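Local coordinates for protein putative primosome component (Streptococcus pyogenes serotype M3, PDB 2QGZ) that probably acts as a primosomal helicase loader, a P-loop ATPase that helps to place the replicative helicase on DNA, at residues S117-I126 and S166-E175; V182-F192 and V212-I223. All coordinates share one frame; numbering follows the deposited sequence.

Contact 1. Residues S117-I126 and S166-E175. With PO4 (phosphate ion), chain C; PO4 (phosphate ion), chain B.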
loop_
_atom_site.group_PDB
_atom_site.type_symbol
_atom_site.label_atom_id
_atom_site.label_comp_id
_atom_site.label_asym_id
_atom_site.label_seq_id
_atom_site.Cartn_x
_atom_site.Cartn_y
_atom_site.Cartn_z
ATOM N N SER A 117 -5.765 10.644 -10.243
ATOM C CA SER A 117 -4.390 10.671 -10.734
ATOM C C SER A 117 -3.542 9.478 -10.282
ATOM O O SER A 117 -2.589 9.117 -10.961
ATOM C CB SER A 117 -3.703 11.974 -10.332
ATOM O OG SER A 117 -3.712 12.130 -8.928
ATOM N N TYR A 118 -3.898 8.856 -9.158
ATOM C CA TYR A 118 -3.155 7.699 -8.646
ATOM C C TYR A 118 -3.277 6.466 -9.518
ATOM O O TYR A 118 -2.668 5.441 -9.237
ATOM C CB TYR A 118 -3.618 7.322 -7.240
ATOM C CG TYR A 118 -2.991 8.133 -6.145
ATOM C CD1 TYR A 118 -3.528 9.358 -5.763
ATOM C CD2 TYR A 118 -1.849 7.679 -5.486
ATOM C CE1 TYR A 118 -2.944 10.111 -4.750
ATOM C CE2 TYR A 118 -1.263 8.420 -4.478
ATOM C CZ TYR A 118 -1.813 9.636 -4.114
ATOM O OH TYR A 118 -1.212 10.389 -3.128
ATOM N N ARG A 119 -4.072 6.569 -10.569
ATOM C CA ARG A 119 -4.300 5.459 -11.481
ATOM C C ARG A 119 -3.493 5.691 -12.759
ATOM O O ARG A 119 -3.449 4.842 -13.649
ATOM C CB ARG A 119 -5.805 5.377 -11.773
ATOM C CG ARG A 119 -6.265 4.217 -12.639
ATOM C CD ARG A 119 -7.706 3.823 -12.282
ATOM N NE ARG A 119 -8.611 4.963 -12.322
ATOM C CZ ARG A 119 -9.626 5.133 -11.484
ATOM N NH1 ARG A 119 -9.865 4.231 -10.540
ATOM N NH2 ARG A 119 -10.389 6.215 -11.576
ATOM N N HIS A 120 -2.827 6.844 -12.830
ATOM C CA HIS A 120 -2.028 7.191 -14.004
ATOM C C HIS A 120 -0.583 7.572 -13.672
ATOM O O HIS A 120 -0.029 8.500 -14.269
ATOM C CB HIS A 120 -2.698 8.343 -14.770
ATOM C CG HIS A 120 -4.128 8.077 -15.129
ATOM N ND1 HIS A 120 -4.505 7.073 -15.996
ATOM C CD2 HIS A 120 -5.275 8.670 -14.718
ATOM C CE1 HIS A 120 -5.822 7.060 -16.104
ATOM N NE2 HIS A 120 -6.313 8.020 -15.338
ATOM N N ILE A 121 0.033 6.859 -12.734
ATOM C CA ILE A 121 1.417 7.142 -12.358
ATOM C C ILE A 121 2.350 6.058 -12.878
ATOM O O ILE A 121 2.180 4.883 -12.558
ATOM C CB ILE A 121 1.567 7.249 -10.829
ATOM C CG1 ILE A 121 0.621 8.334 -10.305
ATOM C CG2 ILE A 121 2.999 7.594 -10.470
ATOM C CD1 ILE A 121 0.672 8.538 -8.818
ATOM N N HIS A 122 3.335 6.458 -13.681
ATOM C CA HIS A 122 4.293 5.514 -14.257
ATOM C C HIS A 122 5.643 5.514 -13.531
ATOM O O HIS A 122 5.998 6.468 -12.835
ATOM C CB HIS A 122 4.554 5.840 -15.737
ATOM C CG HIS A 122 3.319 5.948 -16.580
ATOM N ND1 HIS A 122 2.373 6.933 -16.396
ATOM C CD2 HIS A 122 2.909 5.231 -17.654
ATOM C CE1 HIS A 122 1.436 6.821 -17.320
ATOM N NE2 HIS A 122 1.738 5.796 -18.097
ATOM N N LEU A 123 6.410 4.446 -13.723
ATOM C CA LEU A 123 7.728 4.343 -13.107
ATOM C C LEU A 123 8.612 5.519 -13.500
ATOM O O LEU A 123 9.457 5.947 -12.725
ATOM C CB LEU A 123 8.423 3.049 -13.537
ATOM C CG LEU A 123 7.841 1.738 -13.022
ATOM C CD1 LEU A 123 8.585 0.594 -13.682
ATOM C CD2 LEU A 123 7.948 1.683 -11.492
ATOM N N SER A 124 8.432 6.023 -14.715
ATOM C CA SER A 124 9.227 7.148 -15.203
ATOM C C SER A 124 8.972 8.455 -14.452
ATOM O O SER A 124 9.802 9.363 -14.490
ATOM C CB SER A 124 8.969 7.357 -16.700
ATOM O OG SER A 124 7.576 7.366 -16.986
ATOM N N ASP A 125 7.832 8.551 -13.768
ATOM C CA ASP A 125 7.496 9.764 -13.016
ATOM C C ASP A 125 8.138 9.786 -11.635
ATOM O O ASP A 125 8.035 10.786 -10.928
ATOM C CB ASP A 125 5.973 9.900 -12.827
ATOM C CG ASP A 125 5.220 10.033 -14.143
ATOM O OD1 ASP A 125 5.611 10.882 -14.988
ATOM O OD2 ASP A 125 4.227 9.292 -14.326
ATOM N N ILE A 126 8.785 8.688 -11.252
ATOM C CA ILE A 126 9.413 8.585 -9.934
ATOM C C ILE A 126 10.872 9.041 -9.917
ATOM O O ILE A 126 11.688 8.572 -10.710
ATOM C CB ILE A 126 9.361 7.124 -9.408
ATOM C CG1 ILE A 126 7.917 6.618 -9.398
ATOM C CG2 ILE A 126 9.974 7.047 -8.031
ATOM C CD1 ILE A 126 6.918 7.553 -8.721
ATOM N N SER A 166 3.269 7.432 -1.654
ATOM C CA SER A 166 2.117 6.788 -2.274
ATOM C C SER A 166 2.263 6.720 -3.799
ATOM O O SER A 166 1.805 5.768 -4.437
ATOM C CB SER A 166 0.820 7.524 -1.888
ATOM O OG SER A 166 0.830 8.883 -2.320
ATOM N N TYR A 167 2.904 7.724 -4.384
ATOM C CA TYR A 167 3.116 7.759 -5.832
ATOM C C TYR A 167 3.991 6.596 -6.294
ATOM O O TYR A 167 3.684 5.929 -7.289
ATOM C CB TYR A 167 3.766 9.087 -6.232
ATOM C CG TYR A 167 2.777 10.210 -6.464
ATOM C CD1 TYR A 167 1.615 10.316 -5.705
ATOM C CD2 TYR A 167 3.018 11.184 -7.426
ATOM C CE1 TYR A 167 0.717 11.364 -5.898
ATOM C CE2 TYR A 167 2.130 12.240 -7.626
ATOM C CZ TYR A 167 0.982 12.323 -6.859
ATOM O OH TYR A 167 0.105 13.372 -7.052
ATOM N N LEU A 168 5.078 6.366 -5.561
ATOM C CA LEU A 168 6.019 5.284 -5.848
ATOM C C LEU A 168 5.265 3.943 -5.904
ATOM O O LEU A 168 5.447 3.149 -6.826
ATOM C CB LEU A 168 7.079 5.230 -4.745
ATOM C CG LEU A 168 8.416 4.507 -4.924
ATOM C CD1 LEU A 168 8.799 3.899 -3.589
ATOM C CD2 LEU A 168 8.340 3.418 -5.975
ATOM N N LEU A 169 4.429 3.701 -4.902
ATOM C CA LEU A 169 3.639 2.477 -4.823
ATOM C C LEU A 169 2.590 2.437 -5.932
ATOM O O LEU A 169 2.280 1.372 -6.466
ATOM C CB LEU A 169 2.986 2.377 -3.440
ATOM C CG LEU A 169 3.645 1.453 -2.407
ATOM C CD1 LEU A 169 5.156 1.469 -2.548
ATOM C CD2 LEU A 169 3.214 1.868 -1.003
ATOM N N ALA A 170 2.050 3.597 -6.288
ATOM C CA ALA A 170 1.072 3.656 -7.367
ATOM C C ALA A 170 1.769 3.309 -8.689
ATOM O O ALA A 170 1.174 2.678 -9.580
ATOM C CB ALA A 170 0.459 5.033 -7.447
ATOM N N ALA A 171 3.029 3.719 -8.823
ATOM C CA ALA A 171 3.774 3.422 -10.041
ATOM C C ALA A 171 4.008 1.917 -10.137
ATOM O O ALA A 171 4.037 1.342 -11.234
ATOM C CB ALA A 171 5.102 4.157 -10.041
ATOM N N MET A 172 4.196 1.285 -8.983
ATOM C CA MET A 172 4.406 -0.160 -8.931
ATOM C C MET A 172 3.112 -0.838 -9.392
ATOM O O MET A 172 3.152 -1.793 -10.164
ATOM C CB MET A 172 4.749 -0.609 -7.502
ATOM C CG MET A 172 5.043 -2.091 -7.353
ATOM S SD MET A 172 5.058 -2.638 -5.616
ATOM C CE MET A 172 3.283 -2.465 -5.216
ATOM N N ALA A 173 1.969 -0.336 -8.926
ATOM C CA ALA A 173 0.671 -0.904 -9.304
ATOM C C ALA A 173 0.439 -0.775 -10.810
ATOM O O ALA A 173 -0.118 -1.669 -11.445
ATOM C CB ALA A 173 -0.465 -0.202 -8.543
ATOM N N HIS A 174 0.865 0.349 -11.375
ATOM C CA HIS A 174 0.694 0.586 -12.800
ATOM C C HIS A 174 1.564 -0.359 -13.620
ATOM O O HIS A 174 1.149 -0.828 -14.677
ATOM C CB HIS A 174 1.036 2.032 -13.135
ATOM C CG HIS A 174 0.566 2.462 -14.486
ATOM N ND1 HIS A 174 1.211 2.097 -15.651
ATOM C CD2 HIS A 174 -0.505 3.204 -14.861
ATOM C CE1 HIS A 174 0.555 2.598 -16.684
ATOM N NE2 HIS A 174 -0.489 3.272 -16.233
ATOM N N GLU A 175 2.762 -0.650 -13.125
ATOM C CA GLU A 175 3.678 -1.540 -13.823
ATOM C C GLU A 175 3.211 -2.998 -13.687
ATOM O O GLU A 175 3.389 -3.806 -14.603
ATOM C CB GLU A 175 5.082 -1.366 -13.254
ATOM C CG GLU A 175 6.195 -1.938 -14.095
ATOM C CD GLU A 175 6.428 -1.174 -15.389
ATOM O OE1 GLU A 175 6.101 0.035 -15.463
ATOM O OE2 GLU A 175 6.971 -1.782 -16.334
HETATM P P PO4 C . 6.526 4.881 -18.715
HETATM O O1 PO4 C . 5.191 4.221 -18.998
HETATM O O2 PO4 C . 6.937 4.568 -17.303
HETATM O O3 PO4 C . 7.565 4.360 -19.668
HETATM O O4 PO4 C . 6.395 6.377 -18.906
HETATM P P PO4 B . 2.944 10.589 0.307
HETATM O O1 PO4 B . 2.380 9.322 0.859
HETATM O O2 PO4 B . 2.357 11.753 1.042
HETATM O O3 PO4 B . 4.442 10.598 0.485
HETATM O O4 PO4 B . 2.616 10.680 -1.136
HETATM O O HOH W 1 5.791 2.624 -16.220
#
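Tyr118 and Tyr167 both carry their rings anti to their own carbonyl carbons (chi1 -83° and -86°), and this turns the two aromatics into each other at one end of the interface. They form a T-shaped pair: the edge of Tyr167 points at the face of Tyr118, with the planes at 86° and the centroids 5.1 Å apart. Tyrosine suits the site because its hydroxyl does separate work, Tyr118 OH donating to Ser166 OG at 2.7 Å. Ser166 OG in turn donates to O4 of a phosphate ion (2.8 Å), probably taken up from the crystallisation liquor, that lies at what looks like a P-loop (Walker A), so Tyr118 is a second-shell partner of that ion. Over a face of Tyr167 lies the tip of Ile121, whose extended chain sets CD1 3.7 Å from the ring centroid in a CH-pi contact. Ala170 and Ala171 are small enough to let the loop sink onto the helix. Ile121 O comes within 3.3 Å of Ala171 CA, a nearly straight CA-H...O contact, while Ile126 CG1 rests on Ala171 CB. Farther along, the rings of His122 and His174 meet obliquely, centroids 4.3 Å apart. Leu123 CD1 lies against the bent chain of Glu175; a water lies 2.7 Å from Glu175 OE1 and accepts a hydrogen bond from Leu123 N.

Residues 117-126 thus lie along helix 165-179 after strand 109-112, which Tyr118 and His174 touch through Leu111 and Ile109. Helix 131-146 meets Leu123 and Leu168, and Leu169 packs on strands 217-221 and 251-255.

Contact 2. Residues V182-F192 and V212-I223; sequences VSTTLLHFPSF and VKNVPVLILDDI
Thr185 and Leu187 carry the backbone ladder, their N-H and C=O groups alternating with those of Val217, Ile219 and Asp221. Four bonds result, from Thr185 N to Val217 O (3.1 Å), Ile219 N to Thr185 O, Leu187 N to Ile219 O and Asp221 N to Leu187 O (2.7 Å). The strands run parallel, their axes 4.7 Å apart and inclined at 18°. Beyond them Phe189 N donates to Asp221 O.

The apolar packing falls on the two faces of the sheet. On one, Leu186 and Ile219 lie side by side pointing the same way, CD2 of the leucine 3.3 Å from CG1 of the isoleucine. Their branched chains suit this buried face: Ile219 also packs on Leu169 of helix 165-179, and Leu186 on Ile109 and Leu111 of strand 109-112. On the other, Leu187 CD2 meets Leu220 CD2, while Leu187 CD1 lies over a face of Phe192 and against Val212 CG2 (3.9 Å).

Polar groups gather at the C-terminal ends of the strands. His188, its ring anti to the backbone N (chi1 -172°), brings its CD2 edge to Asp221 OD2 in plane, and NE2 makes a weak bond to Asp222 OD1 at 3.3 Å. The other ring nitrogen, ND1, shares a hydrogen bond with Ser191 OG (3.0 Å), which fixes the ring's rotation; histidine suits the position because its two nitrogens serve both partners at once. Pro190 CD sits over the ring's centre. Asp221 OD1 is bound by Thr254 of the next strand.

A hydrophobic parallel strand leading into Asp221-Asp222 beside Ser166 is consistent with the Walker B strand of P-loop ATPases.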
loop_
_atom_site.group_PDB
_atom_site.type_symbol
_atom_site.label_atom_id
_atom_site.label_comp_id
_atom_site.label_asym_id
_atom_site.label_seq_id
_atom_site.Cartn_x
_atom_site.Cartn_y
_atom_site.Cartn_z
ATOM N N VAL A 182 -2.138 -8.277 -13.261
ATOM C CA VAL A 182 -2.661 -8.151 -11.910
ATOM C C VAL A 182 -3.335 -6.841 -11.528
ATOM O O VAL A 182 -2.903 -5.757 -11.915
ATOM C CB VAL A 182 -1.540 -8.450 -10.891
ATOM C CG1 VAL A 182 -0.330 -7.593 -11.195
ATOM C CG2 VAL A 182 -2.036 -8.203 -9.475
ATOM N N SER A 183 -4.408 -6.971 -10.754
ATOM C CA SER A 183 -5.177 -5.836 -10.261
ATOM C C SER A 183 -4.595 -5.440 -8.911
ATOM O O SER A 183 -4.120 -6.283 -8.159
ATOM C CB SER A 183 -6.652 -6.220 -10.072
ATOM O OG SER A 183 -7.246 -6.641 -11.289
ATOM N N THR A 184 -4.631 -4.155 -8.609
ATOM C CA THR A 184 -4.116 -3.658 -7.349
ATOM C C THR A 184 -5.147 -2.688 -6.821
ATOM O O THR A 184 -5.869 -2.066 -7.599
ATOM C CB THR A 184 -2.774 -2.894 -7.534
ATOM O OG1 THR A 184 -1.752 -3.795 -7.979
ATOM C CG2 THR A 184 -2.328 -2.266 -6.221
ATOM N N THR A 185 -5.233 -2.573 -5.502
ATOM C CA THR A 185 -6.154 -1.635 -4.894
ATOM C C THR A 185 -5.344 -0.679 -4.043
ATOM O O THR A 185 -4.565 -1.101 -3.184
ATOM C CB THR A 185 -7.196 -2.324 -4.001
ATOM O OG1 THR A 185 -8.054 -3.135 -4.809
ATOM C CG2 THR A 185 -8.043 -1.285 -3.272
ATOM N N LEU A 186 -5.515 0.610 -4.312
ATOM C CA LEU A 186 -4.836 1.661 -3.568
ATOM C C LEU A 186 -5.932 2.233 -2.681
ATOM O O LEU A 186 -6.944 2.719 -3.166
ATOM C CB LEU A 186 -4.310 2.721 -4.531
ATOM C CG LEU A 186 -3.351 2.183 -5.597
ATOM C CD1 LEU A 186 -3.246 3.161 -6.755
ATOM C CD2 LEU A 186 -2.000 1.954 -4.970
ATOM N N LEU A 187 -5.721 2.176 -1.378
ATOM C CA LEU A 187 -6.726 2.632 -0.438
ATOM C C LEU A 187 -6.211 3.644 0.577
ATOM O O LEU A 187 -5.174 3.434 1.202
ATOM C CB LEU A 187 -7.292 1.396 0.265
ATOM C CG LEU A 187 -8.193 1.488 1.488
ATOM C CD1 LEU A 187 -9.046 0.230 1.560
ATOM C CD2 LEU A 187 -7.351 1.652 2.754
ATOM N N HIS A 188 -6.929 4.750 0.736
ATOM C CA HIS A 188 -6.531 5.763 1.706
ATOM C C HIS A 188 -7.146 5.326 3.034
ATOM O O HIS A 188 -8.328 5.561 3.281
ATOM C CB HIS A 188 -7.064 7.138 1.302
ATOM C CG HIS A 188 -6.539 8.256 2.147
ATOM N ND1 HIS A 188 -7.355 9.053 2.921
ATOM C CD2 HIS A 188 -5.274 8.701 2.349
ATOM C CE1 HIS A 188 -6.615 9.942 3.563
ATOM N NE2 HIS A 188 -5.350 9.749 3.234
ATOM N N PHE A 189 -6.335 4.694 3.880
ATOM C CA PHE A 189 -6.805 4.171 5.161
ATOM C C PHE A 189 -7.663 5.093 6.034
ATOM O O PHE A 189 -8.774 4.721 6.421
ATOM C CB PHE A 189 -5.634 3.645 6.001
ATOM C CG PHE A 189 -6.076 2.814 7.165
ATOM C CD1 PHE A 189 -6.668 1.572 6.959
ATOM C CD2 PHE A 189 -5.970 3.299 8.468
ATOM C CE1 PHE A 189 -7.154 0.827 8.029
ATOM C CE2 PHE A 189 -6.452 2.559 9.550
ATOM C CZ PHE A 189 -7.045 1.325 9.330
ATOM N N PRO A 190 -7.161 6.294 6.374
ATOM C CA PRO A 190 -7.953 7.209 7.209
ATOM C C PRO A 190 -9.405 7.387 6.730
ATOM O O PRO A 190 -10.319 7.498 7.548
ATOM C CB PRO A 190 -7.154 8.504 7.150
ATOM C CG PRO A 190 -5.739 8.003 7.070
ATOM C CD PRO A 190 -5.845 6.879 6.057
ATOM N N SER A 191 -9.617 7.405 5.415
ATOM C CA SER A 191 -10.962 7.565 4.861
ATOM C C SER A 191 -11.745 6.259 4.882
ATOM O O SER A 191 -12.959 6.261 5.061
ATOM C CB SER A 191 -10.898 8.083 3.425
ATOM O OG SER A 191 -10.267 9.348 3.382
ATOM N N PHE A 192 -11.048 5.148 4.684
ATOM C CA PHE A 192 -11.681 3.836 4.694
ATOM C C PHE A 192 -12.174 3.532 6.109
ATOM O O PHE A 192 -13.284 3.047 6.295
ATOM C CB PHE A 192 -10.670 2.778 4.254
ATOM C CG PHE A 192 -11.167 1.367 4.369
ATOM C CD1 PHE A 192 -12.001 0.828 3.399
ATOM C CD2 PHE A 192 -10.774 0.568 5.441
ATOM C CE1 PHE A 192 -12.436 -0.495 3.490
ATOM C CE2 PHE A 192 -11.202 -0.756 5.547
ATOM C CZ PHE A 192 -12.034 -1.291 4.568
ATOM N N VAL A 212 -11.904 -5.560 -0.778
ATOM C CA VAL A 212 -10.567 -5.144 -0.397
ATOM C C VAL A 212 -9.642 -6.239 0.130
ATOM O O VAL A 212 -8.467 -6.282 -0.226
ATOM C CB VAL A 212 -10.673 -4.000 0.650
ATOM C CG1 VAL A 212 -9.409 -3.885 1.468
ATOM C CG2 VAL A 212 -10.974 -2.694 -0.058
ATOM N N LYS A 213 -10.158 -7.133 0.963
ATOM C CA LYS A 213 -9.306 -8.162 1.538
ATOM C C LYS A 213 -8.790 -9.248 0.605
ATOM O O LYS A 213 -7.757 -9.845 0.880
ATOM C CB LYS A 213 -9.994 -8.818 2.738
ATOM C CG LYS A 213 -11.180 -9.701 2.419
ATOM C CD LYS A 213 -11.549 -10.510 3.655
ATOM C CE LYS A 213 -12.857 -11.266 3.486
ATOM N NZ LYS A 213 -12.860 -12.134 2.284
ATOM N N ASN A 214 -9.483 -9.515 -0.494
ATOM C CA ASN A 214 -9.012 -10.569 -1.380
ATOM C C ASN A 214 -8.326 -10.109 -2.666
ATOM O O ASN A 214 -8.028 -10.934 -3.530
ATOM C CB ASN A 214 -10.159 -11.537 -1.717
ATOM C CG ASN A 214 -9.652 -12.889 -2.234
ATOM O OD1 ASN A 214 -8.801 -13.524 -1.602
ATOM N ND2 ASN A 214 -10.172 -13.333 -3.382
ATOM N N VAL A 215 -8.060 -8.811 -2.808
ATOM C CA VAL A 215 -7.386 -8.345 -4.014
ATOM C C VAL A 215 -5.949 -8.867 -4.030
ATOM O O VAL A 215 -5.313 -8.999 -2.987
ATOM C CB VAL A 215 -7.376 -6.810 -4.112
ATOM C CG1 VAL A 215 -8.810 -6.298 -4.228
ATOM C CG2 VAL A 215 -6.669 -6.203 -2.901
ATOM N N PRO A 216 -5.421 -9.183 -5.218
ATOM C CA PRO A 216 -4.054 -9.702 -5.350
ATOM C C PRO A 216 -2.973 -8.889 -4.643
ATOM O O PRO A 216 -2.077 -9.451 -4.019
ATOM C CB PRO A 216 -3.850 -9.737 -6.858
ATOM C CG PRO A 216 -5.235 -10.015 -7.366
ATOM C CD PRO A 216 -6.069 -9.077 -6.538
ATOM N N VAL A 217 -3.054 -7.571 -4.763
ATOM C CA VAL A 217 -2.083 -6.677 -4.150
ATOM C C VAL A 217 -2.852 -5.507 -3.565
ATOM O O VAL A 217 -3.626 -4.859 -4.263
ATOM C CB VAL A 217 -1.084 -6.131 -5.180
ATOM C CG1 VAL A 217 -0.146 -5.157 -4.516
ATOM C CG2 VAL A 217 -0.302 -7.259 -5.794
ATOM N N LEU A 218 -2.623 -5.240 -2.288
ATOM C CA LEU A 218 -3.318 -4.173 -1.588
ATOM C C LEU A 218 -2.342 -3.144 -1.024
ATOM O O LEU A 218 -1.334 -3.504 -0.393
ATOM C CB LEU A 218 -4.153 -4.777 -0.454
ATOM C CG LEU A 218 -4.895 -3.782 0.436
ATOM C CD1 LEU A 218 -5.957 -3.038 -0.379
ATOM C CD2 LEU A 218 -5.540 -4.530 1.594
ATOM N N ILE A 219 -2.643 -1.870 -1.257
ATOM C CA ILE A 219 -1.815 -0.781 -0.771
ATOM C C ILE A 219 -2.637 0.001 0.253
ATOM O O ILE A 219 -3.684 0.551 -0.087
ATOM C CB ILE A 219 -1.443 0.212 -1.906
ATOM C CG1 ILE A 219 -0.819 -0.521 -3.104
ATOM C CG2 ILE A 219 -0.535 1.309 -1.353
ATOM C CD1 ILE A 219 0.483 -1.210 -2.820
ATOM N N LEU A 220 -2.174 0.051 1.497
ATOM C CA LEU A 220 -2.882 0.799 2.538
ATOM C C LEU A 220 -2.151 2.135 2.759
ATOM O O LEU A 220 -1.196 2.209 3.534
ATOM C CB LEU A 220 -2.920 -0.017 3.839
ATOM C CG LEU A 220 -3.608 -1.378 3.708
ATOM C CD1 LEU A 220 -3.471 -2.148 4.995
ATOM C CD2 LEU A 220 -5.075 -1.195 3.370
ATOM N N ASP A 221 -2.602 3.179 2.064
ATOM C CA ASP A 221 -1.990 4.504 2.151
ATOM C C ASP A 221 -2.150 5.194 3.506
ATOM O O ASP A 221 -3.217 5.191 4.108
ATOM C CB ASP A 221 -2.519 5.404 1.036
ATOM C CG ASP A 221 -1.941 6.806 1.095
ATOM O OD1 ASP A 221 -0.699 6.952 1.112
ATOM O OD2 ASP A 221 -2.736 7.771 1.113
ATOM N N ASP A 222 -1.050 5.801 3.935
ATOM C CA ASP A 222 -0.883 6.487 5.210
ATOM C C ASP A 222 -1.693 5.940 6.372
ATOM O O ASP A 222 -2.630 6.558 6.879
ATOM C CB ASP A 222 -1.058 8.016 5.081
ATOM C CG ASP A 222 -2.495 8.443 4.965
ATOM O OD1 ASP A 222 -2.786 9.620 5.285
ATOM O OD2 ASP A 222 -3.330 7.613 4.542
ATOM N N ILE A 223 -1.298 4.745 6.784
ATOM C CA ILE A 223 -1.910 4.085 7.908
ATOM C C ILE A 223 -1.473 4.962 9.086
ATOM O O ILE A 223 -0.487 5.699 8.987
ATOM C CB ILE A 223 -1.358 2.654 8.043
ATOM C CG1 ILE A 223 -2.115 1.901 9.132
ATOM C CG2 ILE A 223 0.140 2.701 8.299
ATOM C CD1 ILE A 223 -1.722 0.446 9.232
#

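From the N terminus the chain runs through strand 109-112 into 117-126, and contact 1 closes its loop when helix 165-179 returns to that segment, enclosing helix 131-146 and strand 154-158. That same helix then leads into strand 184-188, where contact 2 opens; its shorter loop closes at strand 217-221. The two loops follow in series, neither nesting nor crossing. They nevertheless touch: Ser166 CB lies 3.4 Å from Asp221 OD1, Ala173 meets Thr184, and Leu169 packs on Ile219. Contact 1 therefore fastens a loop to the helix after the P-loop, contact 2 joins two neighbouring inner strands beneath it, and their shared border brings Ser166 and Asp221 together near the phosphate ion that Ser166 binds.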